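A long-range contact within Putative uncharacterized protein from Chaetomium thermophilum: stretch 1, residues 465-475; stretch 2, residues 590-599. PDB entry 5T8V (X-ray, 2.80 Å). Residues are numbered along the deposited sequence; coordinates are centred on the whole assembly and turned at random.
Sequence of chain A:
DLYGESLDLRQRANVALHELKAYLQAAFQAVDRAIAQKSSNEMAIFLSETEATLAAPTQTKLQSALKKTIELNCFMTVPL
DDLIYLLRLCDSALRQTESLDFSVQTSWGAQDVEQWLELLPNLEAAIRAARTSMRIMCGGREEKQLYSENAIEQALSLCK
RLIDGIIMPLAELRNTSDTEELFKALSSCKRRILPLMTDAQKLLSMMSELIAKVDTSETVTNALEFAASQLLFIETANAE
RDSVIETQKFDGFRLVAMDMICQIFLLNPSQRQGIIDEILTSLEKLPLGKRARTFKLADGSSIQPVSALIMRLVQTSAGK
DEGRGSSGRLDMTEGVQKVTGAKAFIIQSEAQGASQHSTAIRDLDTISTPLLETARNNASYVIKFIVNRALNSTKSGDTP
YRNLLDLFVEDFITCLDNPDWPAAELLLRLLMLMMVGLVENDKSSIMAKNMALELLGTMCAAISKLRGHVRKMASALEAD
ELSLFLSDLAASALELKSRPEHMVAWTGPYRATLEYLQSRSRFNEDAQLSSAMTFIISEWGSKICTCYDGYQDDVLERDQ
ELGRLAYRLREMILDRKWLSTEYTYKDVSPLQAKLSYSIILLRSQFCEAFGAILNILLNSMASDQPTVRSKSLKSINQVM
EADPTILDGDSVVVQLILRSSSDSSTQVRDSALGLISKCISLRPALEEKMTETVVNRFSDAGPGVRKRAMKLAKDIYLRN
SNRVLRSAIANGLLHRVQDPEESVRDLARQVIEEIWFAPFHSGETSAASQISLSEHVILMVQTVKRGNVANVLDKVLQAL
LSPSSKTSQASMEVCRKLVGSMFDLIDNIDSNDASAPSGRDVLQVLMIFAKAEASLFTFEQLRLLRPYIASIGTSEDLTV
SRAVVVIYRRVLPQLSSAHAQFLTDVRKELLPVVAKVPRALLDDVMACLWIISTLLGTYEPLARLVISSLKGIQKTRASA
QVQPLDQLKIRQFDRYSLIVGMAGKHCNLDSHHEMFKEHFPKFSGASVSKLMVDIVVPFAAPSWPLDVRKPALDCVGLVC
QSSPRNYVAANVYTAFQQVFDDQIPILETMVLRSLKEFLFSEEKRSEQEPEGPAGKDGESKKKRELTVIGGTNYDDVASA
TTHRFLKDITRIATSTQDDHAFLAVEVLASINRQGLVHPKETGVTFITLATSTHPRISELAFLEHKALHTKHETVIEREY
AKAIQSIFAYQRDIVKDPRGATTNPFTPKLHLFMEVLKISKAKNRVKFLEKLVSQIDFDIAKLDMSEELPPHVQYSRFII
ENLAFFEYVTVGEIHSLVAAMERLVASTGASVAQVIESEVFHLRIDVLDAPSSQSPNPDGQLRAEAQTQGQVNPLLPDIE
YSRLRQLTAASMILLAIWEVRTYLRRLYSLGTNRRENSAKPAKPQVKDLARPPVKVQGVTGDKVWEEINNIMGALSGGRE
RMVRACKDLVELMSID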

# COMPACT_ATOMS: atom_id res chain seq x y z
N LYS A 465 -19.67 1.80 -0.12
CA LYS A 465 -20.67 1.77 0.93
C LYS A 465 -22.08 1.69 0.35
O LYS A 465 -22.93 0.95 0.86
CB LYS A 465 -20.53 2.99 1.84
CG LYS A 465 -21.78 3.33 2.62
CD LYS A 465 -21.50 4.24 3.80
CE LYS A 465 -22.79 4.81 4.36
NZ LYS A 465 -23.88 3.79 4.44
N LEU A 466 -22.34 2.44 -0.72
CA LEU A 466 -23.67 2.38 -1.33
C LEU A 466 -23.98 0.98 -1.85
O LEU A 466 -25.09 0.48 -1.66
CB LEU A 466 -23.77 3.41 -2.47
CG LEU A 466 -25.09 3.43 -3.23
CD1 LEU A 466 -25.52 4.85 -3.51
CD2 LEU A 466 -24.98 2.66 -4.52
N ARG A 467 -23.01 0.34 -2.49
CA ARG A 467 -23.23 -1.00 -3.02
C ARG A 467 -23.49 -2.00 -1.90
O ARG A 467 -24.42 -2.82 -1.98
CB ARG A 467 -22.03 -1.43 -3.87
CG ARG A 467 -21.96 -0.70 -5.20
CD ARG A 467 -20.54 -0.63 -5.74
NE ARG A 467 -19.90 -1.94 -5.75
CZ ARG A 467 -20.20 -2.92 -6.61
NH1 ARG A 467 -21.15 -2.74 -7.52
NH2 ARG A 467 -19.56 -4.08 -6.54
N GLY A 468 -22.69 -1.93 -0.84
CA GLY A 468 -22.94 -2.79 0.31
C GLY A 468 -24.32 -2.58 0.89
O GLY A 468 -25.04 -3.54 1.20
N HIS A 469 -24.73 -1.31 1.02
CA HIS A 469 -26.05 -1.02 1.56
C HIS A 469 -27.15 -1.57 0.66
O HIS A 469 -28.18 -2.06 1.14
CB HIS A 469 -26.22 0.49 1.75
CG HIS A 469 -27.45 0.88 2.50
ND1 HIS A 469 -27.95 0.14 3.55
CD2 HIS A 469 -28.29 1.93 2.35
CE1 HIS A 469 -29.04 0.72 4.01
NE2 HIS A 469 -29.27 1.81 3.30
N VAL A 470 -26.95 -1.51 -0.66
CA VAL A 470 -27.94 -2.07 -1.58
C VAL A 470 -28.05 -3.58 -1.39
O VAL A 470 -29.15 -4.13 -1.34
CB VAL A 470 -27.59 -1.71 -3.03
CG1 VAL A 470 -28.43 -2.53 -4.02
CG2 VAL A 470 -27.82 -0.23 -3.27
N ARG A 471 -26.91 -4.26 -1.29
CA ARG A 471 -26.96 -5.71 -1.07
C ARG A 471 -27.69 -6.03 0.23
O ARG A 471 -28.53 -6.94 0.27
CB ARG A 471 -25.54 -6.29 -1.06
CG ARG A 471 -25.46 -7.71 -1.61
CD ARG A 471 -24.05 -8.27 -1.56
NE ARG A 471 -23.06 -7.32 -2.06
CZ ARG A 471 -22.71 -7.19 -3.33
NH1 ARG A 471 -23.25 -7.96 -4.27
NH2 ARG A 471 -21.80 -6.28 -3.68
N LYS A 472 -27.39 -5.28 1.29
CA LYS A 472 -28.07 -5.51 2.57
C LYS A 472 -29.57 -5.33 2.43
O LYS A 472 -30.36 -6.23 2.78
CB LYS A 472 -27.51 -4.57 3.63
CG LYS A 472 -27.98 -4.89 5.04
CD LYS A 472 -27.93 -3.67 5.93
CE LYS A 472 -28.44 -4.00 7.33
NZ LYS A 472 -28.54 -2.77 8.17
N MET A 473 -30.01 -4.17 1.92
CA MET A 473 -31.43 -3.90 1.80
C MET A 473 -32.13 -4.95 0.94
O MET A 473 -33.25 -5.38 1.25
CB MET A 473 -31.65 -2.51 1.22
CG MET A 473 -31.09 -1.38 2.06
SD MET A 473 -31.31 0.23 1.26
CE MET A 473 -33.07 0.45 1.52
N ALA A 474 -31.48 -5.38 -0.14
CA ALA A 474 -32.09 -6.33 -1.05
C ALA A 474 -32.08 -7.76 -0.52
O ALA A 474 -32.81 -8.60 -1.05
CB ALA A 474 -31.37 -6.29 -2.41
N SER A 475 -31.27 -8.05 0.50
CA SER A 475 -31.25 -9.39 1.08
C SER A 475 -32.40 -9.65 2.04
O SER A 475 -32.52 -10.77 2.54
CB SER A 475 -29.92 -9.63 1.80
OG SER A 475 -29.83 -8.83 2.96
N PRO A 590 -40.11 4.24 3.34
CA PRO A 590 -38.80 4.87 3.16
C PRO A 590 -37.71 3.87 2.82
O PRO A 590 -36.72 4.23 2.18
CB PRO A 590 -38.55 5.56 4.51
CG PRO A 590 -39.44 4.86 5.47
CD PRO A 590 -40.65 4.45 4.69
N LEU A 591 -37.87 2.61 3.24
CA LEU A 591 -36.91 1.58 2.87
C LEU A 591 -37.03 1.25 1.38
O LEU A 591 -36.02 1.17 0.67
CB LEU A 591 -37.14 0.33 3.72
CG LEU A 591 -35.95 -0.61 3.90
CD1 LEU A 591 -34.89 0.04 4.77
CD2 LEU A 591 -36.42 -1.92 4.51
N GLN A 592 -38.25 1.05 0.90
CA GLN A 592 -38.45 0.78 -0.52
C GLN A 592 -37.98 1.96 -1.37
O GLN A 592 -37.40 1.76 -2.45
CB GLN A 592 -39.93 0.50 -0.80
CG GLN A 592 -40.41 -0.84 -0.28
CD GLN A 592 -41.90 -1.02 -0.44
OE1 GLN A 592 -42.66 -0.05 -0.46
NE2 GLN A 592 -42.34 -2.27 -0.57
N ALA A 593 -38.20 3.18 -0.90
CA ALA A 593 -37.76 4.36 -1.64
C ALA A 593 -36.24 4.44 -1.67
O ALA A 593 -35.64 4.67 -2.73
CB ALA A 593 -38.36 5.62 -1.03
N LYS A 594 -35.60 4.26 -0.52
CA LYS A 594 -34.14 4.31 -0.47
C LYS A 594 -33.53 3.23 -1.37
O LYS A 594 -32.58 3.50 -2.12
CB LYS A 594 -33.66 4.16 0.97
CG LYS A 594 -32.16 3.95 1.11
CD LYS A 594 -31.57 4.82 2.20
CE LYS A 594 -31.46 6.27 1.75
NZ LYS A 594 -30.50 7.04 2.59
N LEU A 595 -34.06 2.01 -1.31
CA LEU A 595 -33.55 0.95 -2.18
C LEU A 595 -33.77 1.29 -3.64
O LEU A 595 -32.88 1.08 -4.48
CB LEU A 595 -34.20 -0.39 -1.83
CG LEU A 595 -33.80 -1.58 -2.71
CD1 LEU A 595 -32.29 -1.74 -2.79
CD2 LEU A 595 -34.44 -2.85 -2.19
N SER A 596 -34.94 1.82 -3.98
CA SER A 596 -35.23 2.19 -5.36
C SER A 596 -34.21 3.20 -5.87
O SER A 596 -33.52 2.97 -6.88
CB SER A 596 -36.64 2.76 -5.47
OG SER A 596 -37.60 1.79 -5.10
N TYR A 597 -34.08 4.33 -5.17
CA TYR A 597 -33.16 5.36 -5.62
C TYR A 597 -31.72 4.85 -5.65
O TYR A 597 -30.95 5.24 -6.54
CB TYR A 597 -33.27 6.59 -4.72
CG TYR A 597 -32.44 7.76 -5.21
CD1 TYR A 597 -32.76 8.41 -6.40
CD2 TYR A 597 -31.34 8.20 -4.50
CE1 TYR A 597 -32.00 9.46 -6.86
CE2 TYR A 597 -30.58 9.25 -4.95
CZ TYR A 597 -30.91 9.88 -6.13
OH TYR A 597 -30.16 10.94 -6.59
N SER A 598 -31.35 3.98 -4.72
CA SER A 598 -30.00 3.42 -4.74
C SER A 598 -29.78 2.56 -5.98
O SER A 598 -28.72 2.62 -6.60
CB SER A 598 -29.76 2.60 -3.47
OG SER A 598 -29.99 3.39 -2.31
N ILE A 599 -30.78 1.75 -6.35
CA ILE A 599 -30.69 0.99 -7.59
C ILE A 599 -30.50 1.93 -8.77
O ILE A 599 -29.67 1.68 -9.65
CB ILE A 599 -31.94 0.11 -7.75
CG1 ILE A 599 -31.94 -1.02 -6.72
CG2 ILE A 599 -32.01 -0.49 -9.15
CD1 ILE A 599 -33.31 -1.60 -6.44

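This is a helix-to-helix packing contact held by van der Waals and apolar side-chain interactions, with no hydrogen bond across it. The helices of 465-474 and 590-599 run at 133° to each other, closer to antiparallel than parallel. Their axes approach to 10.1 Å. The nearest CA atoms are those of Val470 and Leu595, 6.4 Å apart.

Met473 gives the most surface to the contact. Its CB points toward the other helix, and its terminal methyl lies against one turn of it. Met473 CE is 3.7 Å from Leu591 CD1 and 3.6 Å from Leu595 CB. Met473 CE also sits 3.2 Å from Leu591 O. That oxygen already accepts the backbone hydrogen bond from Leu595 N, so the methyl packs against a paired helical carbonyl.

Val470 extends the apolar patch. Val470 CG1 is 4.1 Å from Leu595 CD1, and Val470 CG2 is 3.4 Å from Ser598 CB. The Ser598 hydroxyl is bonded within its own helix: Ser598 OG donates to Lys594 O at 2.6 Å.

Lys594 contributes its aliphatic chain. Lys594 CG is 3.6 Å from Met473 CE, while Lys594 CD meets the edge of the His469 ring, 3.9 Å from His469 NE2. Its amine, Lys594 NZ, is hydrogen-bonded elsewhere in the structure.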